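Local coordinates for YerB protein (Bacillus subtilis, PDB 2PSB) that is of unknown function but, as a putative lipoprotein of the cell membrane, interacts with the DNA helicase PcrA, at residues 35-40 with 77-82; 83-88 with 107-112; 100-105 with 120-125; 130-135 with 142-147. All coordinates share one frame; numbering follows the deposited sequence.

Contact 1: residues 35-40 with 77-82; sequences VVVNNH and ETVGPV
Val35 meets its partners with one methyl: CG1 lies 4.3 Å from CG2 of Val79 and also reaches CG1 of Val82. Its branched, wholly apolar side chain suits a buried place within strand 33-37. At Val36 the backbone does the touching, and its carbonyl O lies 3.5 Å from Val82 CA in a C-H...O contact. Val37 is bridged to Val82 through the backbone; its CA approaches Pro81 O at 3.5 Å. With CG1 anti to the backbone N (chi1 178°), that methyl comes 3.6 Å from Pro81 O, while CG2 faces Val79. Asn38 supplies the one hydrogen bond between the segments, its N-H giving to Pro81 O at 2.9 Å and 160°, somewhat tilted from the carbonyl plane. Its CB rests 3.9 Å from Pro81 CB. Gly80 has backbone angles at which a CB would be pressed against the preceding carbonyl O; together with the cis peptide before Pro81 this is consistent with a sharp bend that brings the Pro81 carbonyl to Asn38. The chemistry is that of an isolated bridge: one conventional bond and C-H...O contacts join the backbones, and the buried valine methyls would keep water from them.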
loop_
_atom_site.group_PDB
_atom_site.type_symbol
_atom_site.label_atom_id
_atom_site.label_comp_id
_atom_site.label_asym_id
_atom_site.label_seq_id
_atom_site.Cartn_x
_atom_site.Cartn_y
_atom_site.Cartn_z
ATOM N N VAL A 35 6.124 -2.909 -3.128
ATOM C CA VAL A 35 6.100 -2.468 -4.514
ATOM C C VAL A 35 5.240 -1.224 -4.744
ATOM O O VAL A 35 4.092 -1.144 -4.291
ATOM C CB VAL A 35 5.564 -3.587 -5.444
ATOM C CG1 VAL A 35 5.766 -3.196 -6.888
ATOM C CG2 VAL A 35 6.225 -4.917 -5.129
ATOM N N VAL A 36 5.799 -0.247 -5.447
ATOM C CA VAL A 36 5.041 0.959 -5.775
ATOM C C VAL A 36 4.176 0.585 -6.969
ATOM O O VAL A 36 4.689 0.288 -8.042
ATOM C CB VAL A 36 5.937 2.111 -6.185
ATOM C CG1 VAL A 36 5.087 3.222 -6.799
ATOM C CG2 VAL A 36 6.694 2.624 -4.970
ATOM N N VAL A 37 2.863 0.596 -6.775
ATOM C CA VAL A 37 1.948 0.208 -7.838
ATOM C C VAL A 37 1.098 1.344 -8.413
ATOM O O VAL A 37 0.416 2.083 -7.690
ATOM C CB VAL A 37 1.031 -0.945 -7.361
ATOM C CG1 VAL A 37 0.045 -1.329 -8.458
ATOM C CG2 VAL A 37 1.875 -2.149 -6.971
ATOM N N ASN A 38 1.173 1.449 -9.736
ATOM C CA ASN A 38 0.463 2.427 -10.556
ATOM C C ASN A 38 -1.051 2.381 -10.274
ATOM O O ASN A 38 -1.666 1.316 -10.343
ATOM C CB ASN A 38 0.730 2.076 -12.028
ATOM C CG ASN A 38 0.485 3.230 -12.996
ATOM O OD1 ASN A 38 0.925 3.170 -14.150
ATOM N ND2 ASN A 38 -0.202 4.267 -12.550
ATOM N N ASN A 39 -1.653 3.519 -9.940
ATOM C CA ASN A 39 -3.095 3.521 -9.730
ATOM C C ASN A 39 -3.777 4.516 -10.670
ATOM O O ASN A 39 -4.871 5.020 -10.393
ATOM C CB ASN A 39 -3.461 3.822 -8.278
ATOM C CG ASN A 39 -4.954 3.686 -8.021
ATOM O OD1 ASN A 39 -5.584 2.710 -8.445
ATOM N ND2 ASN A 39 -5.527 4.658 -7.333
ATOM N N HIS A 40 -3.111 4.808 -11.780
ATOM C CA HIS A 40 -3.675 5.692 -12.784
ATOM C C HIS A 40 -4.767 4.852 -13.423
ATOM O O HIS A 40 -4.591 3.653 -13.616
ATOM C CB HIS A 40 -2.623 6.073 -13.828
ATOM C CG HIS A 40 -3.160 6.911 -14.949
ATOM N ND1 HIS A 40 -3.961 6.397 -15.948
ATOM C CD2 HIS A 40 -3.026 8.231 -15.217
ATOM C CE1 HIS A 40 -4.295 7.362 -16.785
ATOM N NE2 HIS A 40 -3.742 8.486 -16.364
ATOM N N GLU A 77 2.896 -13.555 -8.224
ATOM C CA GLU A 77 3.538 -14.048 -9.438
ATOM C C GLU A 77 4.033 -12.757 -10.075
ATOM O O GLU A 77 5.146 -12.303 -9.811
ATOM C CB GLU A 77 2.511 -14.708 -10.367
ATOM C CG GLU A 77 1.779 -15.912 -9.794
ATOM C CD GLU A 77 2.675 -17.125 -9.658
ATOM O OE1 GLU A 77 2.163 -18.218 -9.337
ATOM O OE2 GLU A 77 3.896 -16.983 -9.870
ATOM N N THR A 78 3.187 -12.158 -10.906
ATOM C CA THR A 78 3.526 -10.895 -11.541
ATOM C C THR A 78 2.885 -9.826 -10.671
ATOM O O THR A 78 1.881 -10.070 -10.012
ATOM C CB THR A 78 2.958 -10.789 -12.982
ATOM O OG1 THR A 78 1.778 -9.973 -12.979
ATOM C CG2 THR A 78 2.633 -12.168 -13.532
ATOM N N VAL A 79 3.477 -8.643 -10.657
ATOM C CA VAL A 79 2.949 -7.547 -9.866
ATOM C C VAL A 79 3.169 -6.249 -10.646
ATOM O O VAL A 79 4.210 -6.053 -11.262
ATOM C CB VAL A 79 3.644 -7.500 -8.460
ATOM C CG1 VAL A 79 5.151 -7.307 -8.610
ATOM C CG2 VAL A 79 3.034 -6.413 -7.607
ATOM N N GLY A 80 2.163 -5.382 -10.648
ATOM C CA GLY A 80 2.278 -4.120 -11.354
ATOM C C GLY A 80 0.922 -3.594 -11.774
ATOM O O GLY A 80 -0.097 -4.093 -11.294
ATOM N N PRO A 81 0.875 -2.589 -12.663
ATOM C CA PRO A 81 2.077 -1.963 -13.238
ATOM C C PRO A 81 2.888 -1.229 -12.177
ATOM O O PRO A 81 2.331 -0.701 -11.211
ATOM C CB PRO A 81 1.510 -1.006 -14.292
ATOM C CG PRO A 81 0.159 -1.593 -14.624
ATOM C CD PRO A 81 -0.348 -2.060 -13.287
ATOM N N VAL A 82 4.203 -1.197 -12.359
ATOM C CA VAL A 82 5.077 -0.522 -11.410
ATOM C C VAL A 82 5.174 0.943 -11.774
ATOM O O VAL A 82 5.114 1.303 -12.947
ATOM C CB VAL A 82 6.478 -1.151 -11.410
ATOM C CG1 VAL A 82 7.290 -0.630 -10.225
ATOM C CG2 VAL A 82 6.350 -2.655 -11.362
#

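Contact 2: residues 83-88 with 107-112; sequences RSAREY and PGAKKQ
Glu87 and Gln112 cross obliquely, their carboxylate and amide planes 67° apart, and they touch through CB and CG of Glu87 and the amide end of Gln112. Gln112 OE1 lies 3.4 Å from Glu87 CG; this oxygen is buried by the contact without a polar partner in the model. Glu87 bends at chi2 (107°), which turns CD towards the first turn of helix 107-114, and OE2 approaches Gly108 CA at 3.0 Å. Glycine suits that place because a CB would collide with the same oxygen. Glu87 CD is also 3.6 Å from Ala109 N. A water accepts from Gly108 N at 2.7 Å and gives only a weak bond to Glu87 OE1; Ser106 OG, just before the helix, is a weak partner of both OE1 and Ala109 N. Deeper in, the small Ala109 lets the chains close up, its CB resting 3.6 Å from Ala85 O and 4.5 Å from Ala85 CB. Arg86 takes the N-cap position of helix 87-94, so Glu87 belongs to that helix's first turn. A carboxylate beside the first N-H groups, here partly through water, is typical of helix N-termini, where the helix dipole would probably favour the negative charge.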
loop_
_atom_site.group_PDB
_atom_site.type_symbol
_atom_site.label_atom_id
_atom_site.label_comp_id
_atom_site.label_asym_id
_atom_site.label_seq_id
_atom_site.Cartn_x
_atom_site.Cartn_y
_atom_site.Cartn_z
ATOM N N ARG A 83 5.324 1.787 -10.763
ATOM C CA ARG A 83 5.395 3.223 -10.978
ATOM C C ARG A 83 6.492 3.901 -10.167
ATOM O O ARG A 83 7.208 3.264 -9.395
ATOM C CB ARG A 83 4.048 3.872 -10.634
ATOM C CG ARG A 83 3.273 4.407 -11.826
ATOM C CD ARG A 83 4.016 5.547 -12.484
ATOM N NE ARG A 83 3.273 6.148 -13.585
ATOM C CZ ARG A 83 3.660 7.250 -14.218
ATOM N NH1 ARG A 83 4.779 7.860 -13.852
ATOM N NH2 ARG A 83 2.933 7.749 -15.209
ATOM N N SER A 84 6.594 5.212 -10.354
ATOM C CA SER A 84 7.590 6.049 -9.687
ATOM C C SER A 84 7.524 6.072 -8.172
ATOM O O SER A 84 6.454 5.990 -7.585
ATOM C CB SER A 84 7.481 7.482 -10.201
ATOM O OG SER A 84 7.864 7.542 -11.555
ATOM N N ALA A 85 8.687 6.216 -7.545
ATOM C CA ALA A 85 8.781 6.258 -6.094
ATOM C C ALA A 85 8.688 7.687 -5.571
ATOM O O ALA A 85 9.106 8.633 -6.241
ATOM C CB ALA A 85 10.094 5.629 -5.645
ATOM N N ARG A 86 8.130 7.827 -4.371
ATOM C CA ARG A 86 7.977 9.119 -3.712
ATOM C C ARG A 86 8.557 8.974 -2.321
ATOM O O ARG A 86 8.598 7.869 -1.790
ATOM C CB ARG A 86 6.495 9.513 -3.645
ATOM C CG ARG A 86 5.902 9.883 -4.994
ATOM C CD ARG A 86 6.577 11.129 -5.548
ATOM N NE ARG A 86 6.867 11.006 -6.976
ATOM C CZ ARG A 86 5.947 11.048 -7.933
ATOM N NH1 ARG A 86 4.668 11.215 -7.622
ATOM N NH2 ARG A 86 6.308 10.914 -9.199
ATOM N N GLU A 87 9.018 10.076 -1.738
ATOM C CA GLU A 87 9.597 10.036 -0.407
ATOM C C GLU A 87 8.722 9.307 0.596
ATOM O O GLU A 87 9.181 8.359 1.235
ATOM C CB GLU A 87 9.887 11.449 0.112
ATOM C CG GLU A 87 11.147 12.062 -0.461
ATOM C CD GLU A 87 10.868 13.158 -1.466
ATOM O OE1 GLU A 87 10.040 12.941 -2.380
ATOM O OE2 GLU A 87 11.495 14.234 -1.345
ATOM N N TYR A 88 7.470 9.740 0.736
ATOM C CA TYR A 88 6.570 9.100 1.681
ATOM C C TYR A 88 6.462 7.588 1.481
ATOM O O TYR A 88 6.225 6.860 2.439
ATOM C CB TYR A 88 5.171 9.749 1.671
ATOM C CG TYR A 88 4.673 10.240 0.334
ATOM C CD1 TYR A 88 5.002 11.521 -0.128
ATOM C CD2 TYR A 88 3.842 9.452 -0.451
ATOM C CE1 TYR A 88 4.506 12.000 -1.333
ATOM C CE2 TYR A 88 3.342 9.923 -1.663
ATOM C CZ TYR A 88 3.676 11.202 -2.095
ATOM O OH TYR A 88 3.170 11.696 -3.279
ATOM N N PRO A 107 12.826 13.777 -7.495
ATOM C CA PRO A 107 14.157 14.211 -7.070
ATOM C C PRO A 107 14.469 13.804 -5.630
ATOM O O PRO A 107 15.506 13.191 -5.351
ATOM C CB PRO A 107 14.088 15.722 -7.249
ATOM C CG PRO A 107 13.248 15.847 -8.486
ATOM C CD PRO A 107 12.127 14.859 -8.211
ATOM N N GLY A 108 13.558 14.150 -4.722
ATOM C CA GLY A 108 13.740 13.819 -3.323
ATOM C C GLY A 108 13.974 12.337 -3.125
ATOM O O GLY A 108 14.928 11.940 -2.461
ATOM N N ALA A 109 13.102 11.520 -3.709
ATOM C CA ALA A 109 13.207 10.070 -3.600
ATOM C C ALA A 109 14.547 9.544 -4.103
ATOM O O ALA A 109 15.099 8.603 -3.543
ATOM C CB ALA A 109 12.078 9.409 -4.369
ATOM N N LYS A 110 15.061 10.149 -5.167
ATOM C CA LYS A 110 16.331 9.727 -5.742
ATOM C C LYS A 110 17.456 9.872 -4.730
ATOM O O LYS A 110 18.136 8.903 -4.402
ATOM C CB LYS A 110 16.664 10.555 -6.984
ATOM C CG LYS A 110 17.894 10.057 -7.742
ATOM C CD LYS A 110 18.668 11.198 -8.383
ATOM C CE LYS A 110 19.216 12.148 -7.310
ATOM N NZ LYS A 110 19.974 13.306 -7.870
ATOM N N LYS A 111 17.646 11.090 -4.233
ATOM C CA LYS A 111 18.705 11.368 -3.270
ATOM C C LYS A 111 18.551 10.494 -2.037
ATOM O O LYS A 111 19.527 9.961 -1.512
ATOM C CB LYS A 111 18.676 12.843 -2.849
ATOM C CG LYS A 111 18.930 13.839 -3.977
ATOM C CD LYS A 111 20.361 13.750 -4.520
ATOM C CE LYS A 111 21.395 14.227 -3.507
ATOM N NZ LYS A 111 21.224 15.667 -3.169
ATOM N N GLN A 112 17.314 10.354 -1.585
ATOM C CA GLN A 112 17.006 9.558 -0.409
ATOM C C GLN A 112 17.535 8.139 -0.568
ATOM O O GLN A 112 18.300 7.652 0.263
ATOM C CB GLN A 112 15.489 9.544 -0.196
ATOM C CG GLN A 112 15.055 9.580 1.255
ATOM C CD GLN A 112 13.619 10.043 1.409
ATOM O OE1 GLN A 112 12.684 9.369 0.967
ATOM N NE2 GLN A 112 13.437 11.207 2.033
HETATM O O HOH W 1 11.024 15.079 -4.906
#

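Contact 3: residues 100-105 with 120-125; sequences FVHHGW and YMNGLD
Met121, here selenomethionine, bonds strand 99-102 through both N and O: N gives to Phe100 O at 2.8 Å, and O accepts from His102 N at 3.0 Å. Gly123 N continues the pattern by giving to His102 O at 2.9 Å. At the end of its strand, Asn122 OD1 takes the N-H of Gly104 at 3.1 Å and 168°, tilted from the carbonyl plane, and, at the N-cap, accepts less certainly from Leu124 N. The backbone bonds join two parallel strands, 99-102 and 120-122, connected through helix 107-114, and the second runs straight into helix 123-126. An asparagine suits the cap because its other branch remains available: ND2 lies over one face of the Trp105 ring, 3.3 Å from CZ3, the two planes 75° apart. In an aromatic cluster with Trp105, the His102 and Tyr120 rings meet rim to rim, His102 CE1 3.4 Å from Tyr120 CD2. Tyr120 CG lies between backbone N and carbonyl carbon (chi1 63°), and CE2 reaches the indole edge, 3.5 Å from Trp105 CZ3. Asn122 CA lies over one face of the imidazole and Phe100 CE2 over the opposite one, both toward the rim. On the other face of the strands Val101 CG1 lies beside the selenium of Met121. The His103 ring lies over Gly123, whose CA is 3.6 Å from the ring centroid, a spot where a CB would clash; His103 ND1 bonds Ser143 OG.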
loop_
_atom_site.group_PDB
_atom_site.type_symbol
_atom_site.label_atom_id
_atom_site.label_comp_id
_atom_site.label_asym_id
_atom_site.label_seq_id
_atom_site.Cartn_x
_atom_site.Cartn_y
_atom_site.Cartn_z
ATOM N N PHE A 100 12.510 -2.378 -1.527
ATOM C CA PHE A 100 11.724 -1.367 -2.219
ATOM C C PHE A 100 11.767 -1.498 -3.737
ATOM O O PHE A 100 12.792 -1.243 -4.365
ATOM C CB PHE A 100 12.230 0.012 -1.807
ATOM C CG PHE A 100 11.323 1.136 -2.196
ATOM C CD1 PHE A 100 10.051 1.251 -1.627
ATOM C CD2 PHE A 100 11.746 2.106 -3.096
ATOM C CE1 PHE A 100 9.211 2.324 -1.946
ATOM C CE2 PHE A 100 10.908 3.194 -3.424
ATOM C CZ PHE A 100 9.639 3.299 -2.845
ATOM N N VAL A 101 10.642 -1.885 -4.326
ATOM C CA VAL A 101 10.571 -2.046 -5.765
ATOM C C VAL A 101 9.786 -0.888 -6.367
ATOM O O VAL A 101 8.729 -0.511 -5.851
ATOM C CB VAL A 101 9.908 -3.377 -6.131
ATOM C CG1 VAL A 101 9.956 -3.591 -7.649
ATOM C CG2 VAL A 101 10.620 -4.503 -5.412
ATOM N N HIS A 102 10.316 -0.318 -7.445
ATOM C CA HIS A 102 9.671 0.810 -8.101
ATOM C C HIS A 102 10.136 0.982 -9.538
ATOM O O HIS A 102 10.758 0.091 -10.118
ATOM C CB HIS A 102 9.961 2.098 -7.332
ATOM C CG HIS A 102 11.416 2.442 -7.270
ATOM N ND1 HIS A 102 12.350 1.609 -6.696
ATOM C CD2 HIS A 102 12.097 3.520 -7.720
ATOM C CE1 HIS A 102 13.548 2.160 -6.795
ATOM N NE2 HIS A 102 13.422 3.319 -7.412
ATOM N N HIS A 103 9.832 2.141 -10.108
ATOM C CA HIS A 103 10.228 2.429 -11.474
ATOM C C HIS A 103 10.186 3.931 -11.699
ATOM O O HIS A 103 9.132 4.506 -12.002
ATOM C CB HIS A 103 9.302 1.719 -12.458
ATOM C CG HIS A 103 9.880 1.584 -13.834
ATOM N ND1 HIS A 103 9.348 0.745 -14.787
ATOM C CD2 HIS A 103 10.965 2.162 -14.407
ATOM C CE1 HIS A 103 10.081 0.805 -15.884
ATOM N NE2 HIS A 103 11.068 1.657 -15.679
ATOM N N GLY A 104 11.351 4.554 -11.554
ATOM C CA GLY A 104 11.451 5.991 -11.701
ATOM C C GLY A 104 11.340 6.566 -10.309
ATOM O O GLY A 104 11.148 5.823 -9.342
ATOM N N TRP A 105 11.450 7.882 -10.193
ATOM C CA TRP A 105 11.366 8.529 -8.893
ATOM C C TRP A 105 11.358 10.051 -8.976
ATOM O O TRP A 105 11.630 10.637 -10.023
ATOM C CB TRP A 105 12.540 8.090 -8.003
ATOM C CG TRP A 105 13.887 8.067 -8.692
ATOM C CD1 TRP A 105 14.290 8.837 -9.748
ATOM C CD2 TRP A 105 15.013 7.247 -8.345
ATOM N NE1 TRP A 105 15.595 8.544 -10.083
ATOM C CE2 TRP A 105 16.061 7.571 -9.239
ATOM C CE3 TRP A 105 15.236 6.264 -7.369
ATOM C CZ2 TRP A 105 17.315 6.954 -9.179
ATOM C CZ3 TRP A 105 16.489 5.649 -7.311
ATOM C CH2 TRP A 105 17.508 5.995 -8.215
ATOM N N TYR A 120 16.816 -1.086 -2.778
ATOM C CA TYR A 120 15.821 -0.902 -3.827
ATOM C C TYR A 120 16.092 -1.597 -5.150
ATOM O O TYR A 120 17.183 -2.115 -5.406
ATOM C CB TYR A 120 15.596 0.589 -4.093
ATOM C CG TYR A 120 16.804 1.353 -4.608
ATOM C CD1 TYR A 120 17.857 1.696 -3.755
ATOM C CD2 TYR A 120 16.868 1.786 -5.936
ATOM C CE1 TYR A 120 18.938 2.461 -4.212
ATOM C CE2 TYR A 120 17.941 2.548 -6.400
ATOM C CZ TYR A 120 18.970 2.886 -5.533
ATOM O OH TYR A 120 20.013 3.677 -5.971
HETATM N N MSE A 121 15.060 -1.601 -5.981
HETATM C CA MSE A 121 15.096 -2.183 -7.313
HETATM C C MSE A 121 14.383 -1.160 -8.196
HETATM O O MSE A 121 13.172 -0.951 -8.072
HETATM C CB MSE A 121 14.340 -3.507 -7.334
HETATM C CG MSE A 121 14.452 -4.248 -8.638
HETATM SE SE MSE A 121 13.204 -5.682 -8.716
HETATM C CE MSE A 121 14.002 -6.749 -7.322
ATOM N N ASN A 122 15.146 -0.519 -9.074
ATOM C CA ASN A 122 14.617 0.507 -9.959
ATOM C C ASN A 122 14.360 -0.049 -11.349
ATOM O O ASN A 122 15.267 -0.577 -12.008
ATOM C CB ASN A 122 15.602 1.680 -10.048
ATOM C CG ASN A 122 14.945 2.965 -10.516
ATOM O OD1 ASN A 122 14.000 2.947 -11.307
ATOM N ND2 ASN A 122 15.455 4.093 -10.039
ATOM N N GLY A 123 13.116 0.082 -11.792
ATOM C CA GLY A 123 12.749 -0.403 -13.103
ATOM C C GLY A 123 13.677 0.181 -14.142
ATOM O O GLY A 123 13.885 -0.404 -15.201
ATOM N N LEU A 124 14.239 1.342 -13.842
ATOM C CA LEU A 124 15.154 1.984 -14.777
ATOM C C LEU A 124 16.345 1.070 -15.095
ATOM O O LEU A 124 16.743 0.933 -16.254
ATOM C CB LEU A 124 15.680 3.307 -14.199
ATOM C CG LEU A 124 14.715 4.432 -13.795
ATOM C CD1 LEU A 124 15.529 5.674 -13.431
ATOM C CD2 LEU A 124 13.760 4.754 -14.926
ATOM N N ASP A 125 16.894 0.433 -14.065
ATOM C CA ASP A 125 18.053 -0.437 -14.226
ATOM C C ASP A 125 17.795 -1.826 -14.767
ATOM O O ASP A 125 18.718 -2.479 -15.250
ATOM C CB ASP A 125 18.787 -0.573 -12.899
ATOM C CG ASP A 125 19.070 0.756 -12.267
ATOM O OD1 ASP A 125 19.496 1.676 -12.995
ATOM O OD2 ASP A 125 18.871 0.883 -11.044
#

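Contact 4: residues 130-135 with 142-147; sequences LFWRAD and NSYTSY
Trp132 and Tyr144 form an antiparallel hydrogen-bonded pair, Trp132 N giving to Tyr144 O at 2.7 Å and Tyr144 N to Trp132 O at 2.9 Å, while Arg133 and Ser143 form the non-hydrogen-bonded pair that follows. At the far end Ala134 N gives to Asn142 O. The Asn142 side chain adds to this: ND2 gives to Ala134 O at 3.2 Å, with the acceptor close to the amide plane, and OD1 meets Arg133 NH1 at 2.8 Å in a weak bond bent to 120°. Arg133 NE also forms a salt bridge with Asp127 OD1. The segments make up the beta hairpin of strands 132-133 and 143-146, and the latter strand also pairs with 78-79, completing a small three-stranded antiparallel sheet. On one face Trp132 has CG between the backbone N and carbonyl carbon (chi1 73°), and the indole lies over the neighbouring strand, Tyr144 CB sitting 4.0 Å from the centroid of its five-membered ring. The two aromatic planes are 21° apart but slid so far that they barely overlap, and Ala134, being small, fits its CB 3.5 Å from Tyr144 CE1. At the other end Thr145 uses both parts of its side chain: OG1 gives to Leu130 O at 2.8 Å, and CB stands over the centre of the Phe131 ring at 4.2 Å. Ser143 OG, bonded to His103, lies at that ring's edge.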
loop_
_atom_site.group_PDB
_atom_site.type_symbol
_atom_site.label_atom_id
_atom_site.label_comp_id
_atom_site.label_asym_id
_atom_site.label_seq_id
_atom_site.Cartn_x
_atom_site.Cartn_y
_atom_site.Cartn_z
ATOM N N LEU A 130 14.659 -8.002 -15.702
ATOM C CA LEU A 130 13.883 -8.352 -14.517
ATOM C C LEU A 130 12.547 -7.597 -14.460
ATOM O O LEU A 130 11.661 -7.945 -13.686
ATOM C CB LEU A 130 14.732 -8.110 -13.269
ATOM C CG LEU A 130 16.079 -8.847 -13.347
ATOM C CD1 LEU A 130 16.803 -8.736 -12.028
ATOM C CD2 LEU A 130 15.859 -10.321 -13.684
ATOM N N PHE A 131 12.423 -6.571 -15.301
ATOM C CA PHE A 131 11.207 -5.776 -15.451
ATOM C C PHE A 131 10.801 -5.977 -16.919
ATOM O O PHE A 131 11.657 -5.938 -17.808
ATOM C CB PHE A 131 11.494 -4.285 -15.240
ATOM C CG PHE A 131 11.207 -3.782 -13.849
ATOM C CD1 PHE A 131 12.019 -4.142 -12.773
ATOM C CD2 PHE A 131 10.140 -2.913 -13.622
ATOM C CE1 PHE A 131 11.773 -3.641 -11.493
ATOM C CE2 PHE A 131 9.890 -2.408 -12.345
ATOM C CZ PHE A 131 10.707 -2.772 -11.282
ATOM N N TRP A 132 9.520 -6.204 -17.187
ATOM C CA TRP A 132 9.087 -6.377 -18.567
ATOM C C TRP A 132 7.975 -5.406 -18.939
ATOM O O TRP A 132 7.389 -4.748 -18.067
ATOM C CB TRP A 132 8.650 -7.826 -18.827
ATOM C CG TRP A 132 7.337 -8.230 -18.210
ATOM C CD1 TRP A 132 6.085 -8.060 -18.739
ATOM C CD2 TRP A 132 7.161 -8.978 -17.004
ATOM N NE1 TRP A 132 5.145 -8.669 -17.942
ATOM C CE2 TRP A 132 5.779 -9.234 -16.866
ATOM C CE3 TRP A 132 8.039 -9.448 -16.021
ATOM C CZ2 TRP A 132 5.256 -9.956 -15.790
ATOM C CZ3 TRP A 132 7.526 -10.158 -14.956
ATOM C CH2 TRP A 132 6.143 -10.402 -14.844
ATOM N N ARG A 133 7.709 -5.312 -20.241
ATOM C CA ARG A 133 6.683 -4.425 -20.788
ATOM C C ARG A 133 5.500 -5.219 -21.335
ATOM O O ARG A 133 5.652 -6.036 -22.236
ATOM C CB ARG A 133 7.272 -3.569 -21.914
ATOM C CG ARG A 133 7.628 -2.125 -21.552
ATOM C CD ARG A 133 8.423 -2.053 -20.285
ATOM N NE ARG A 133 9.175 -0.809 -20.092
ATOM C CZ ARG A 133 8.647 0.396 -19.900
ATOM N NH1 ARG A 133 7.328 0.575 -19.883
ATOM N NH2 ARG A 133 9.454 1.423 -19.675
ATOM N N ALA A 134 4.320 -4.967 -20.791
ATOM C CA ALA A 134 3.113 -5.649 -21.238
ATOM C C ALA A 134 2.686 -5.125 -22.616
ATOM O O ALA A 134 2.756 -3.920 -22.882
ATOM C CB ALA A 134 2.004 -5.432 -20.222
ATOM N N ASP A 135 2.238 -6.026 -23.487
ATOM C CA ASP A 135 1.815 -5.656 -24.838
ATOM C C ASP A 135 0.334 -5.297 -24.975
ATOM O O ASP A 135 -0.098 -4.853 -26.035
ATOM C CB ASP A 135 2.130 -6.788 -25.805
ATOM C CG ASP A 135 1.230 -7.978 -25.604
ATOM O OD1 ASP A 135 0.719 -8.156 -24.478
ATOM O OD2 ASP A 135 1.041 -8.746 -26.563
ATOM N N ASN A 142 2.551 0.005 -18.534
ATOM C CA ASN A 142 2.737 -1.372 -18.971
ATOM C C ASN A 142 3.982 -2.041 -18.381
ATOM O O ASN A 142 4.441 -3.055 -18.885
ATOM C CB ASN A 142 2.788 -1.407 -20.502
ATOM C CG ASN A 142 4.081 -0.820 -21.068
ATOM O OD1 ASN A 142 4.665 0.118 -20.511
ATOM N ND2 ASN A 142 4.520 -1.365 -22.192
ATOM N N SER A 143 4.494 -1.482 -17.292
ATOM C CA SER A 143 5.699 -1.995 -16.646
ATOM C C SER A 143 5.469 -2.947 -15.456
ATOM O O SER A 143 4.954 -2.545 -14.410
ATOM C CB SER A 143 6.555 -0.799 -16.215
ATOM O OG SER A 143 7.663 -1.219 -15.449
ATOM N N TYR A 144 5.858 -4.209 -15.628
ATOM C CA TYR A 144 5.699 -5.221 -14.585
ATOM C C TYR A 144 6.982 -5.986 -14.242
ATOM O O TYR A 144 7.979 -5.926 -14.958
ATOM C CB TYR A 144 4.690 -6.289 -15.002
ATOM C CG TYR A 144 3.300 -5.795 -15.299
ATOM C CD1 TYR A 144 3.002 -5.166 -16.510
ATOM C CD2 TYR A 144 2.280 -5.943 -14.357
ATOM C CE1 TYR A 144 1.721 -4.694 -16.778
ATOM C CE2 TYR A 144 0.995 -5.479 -14.607
ATOM C CZ TYR A 144 0.721 -4.850 -15.819
ATOM O OH TYR A 144 -0.538 -4.366 -16.064
ATOM N N THR A 145 6.919 -6.709 -13.127
ATOM C CA THR A 145 7.992 -7.591 -12.689
ATOM C C THR A 145 7.300 -8.744 -11.977
ATOM O O THR A 145 6.073 -8.846 -12.024
ATOM C CB THR A 145 8.992 -6.934 -11.729
ATOM O OG1 THR A 145 10.033 -7.873 -11.440
ATOM C CG2 THR A 145 8.319 -6.530 -10.429
ATOM N N SER A 146 8.074 -9.604 -11.321
ATOM C CA SER A 146 7.517 -10.756 -10.617
ATOM C C SER A 146 8.362 -11.058 -9.399
ATOM O O SER A 146 9.506 -10.628 -9.324
ATOM C CB SER A 146 7.504 -11.981 -11.540
ATOM O OG SER A 146 8.827 -12.435 -11.806
ATOM N N TYR A 147 7.808 -11.790 -8.439
ATOM C CA TYR A 147 8.579 -12.122 -7.248
ATOM C C TYR A 147 9.831 -12.904 -7.647
ATOM O O TYR A 147 10.894 -12.729 -7.068
ATOM C CB TYR A 147 7.751 -12.949 -6.254
ATOM C CG TYR A 147 8.539 -13.319 -5.013
ATOM C CD1 TYR A 147 9.267 -12.350 -4.328
ATOM C CD2 TYR A 147 8.551 -14.627 -4.518
ATOM C CE1 TYR A 147 9.993 -12.657 -3.187
ATOM C CE2 TYR A 147 9.277 -14.954 -3.358
ATOM C CZ TYR A 147 9.994 -13.955 -2.700
ATOM O OH TYR A 147 10.703 -14.213 -1.545
#

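The four contacts form a connected patch of the N-terminal family region. Contact 1 shares its sheets with two others: Val36 N lies 3.0 Å from Val101 O of contact 3, and Val79 N 2.9 Å from Thr145 O of contact 4. The centres of contacts 1 and 4 are about 9 Å apart, those of contacts 2 and 3 about 10 Å, the latter joined where His103 N approaches Arg83 O at 2.9 Å. Contacts 2 and 4 do not touch, their nearest atoms being about 6 Å apart. Phe131 of contact 4 packs against the selenium of Met121. Thr78 and Ser84, known phosphorylation sites, lie in contacts 1 and 2 and are unmodified here.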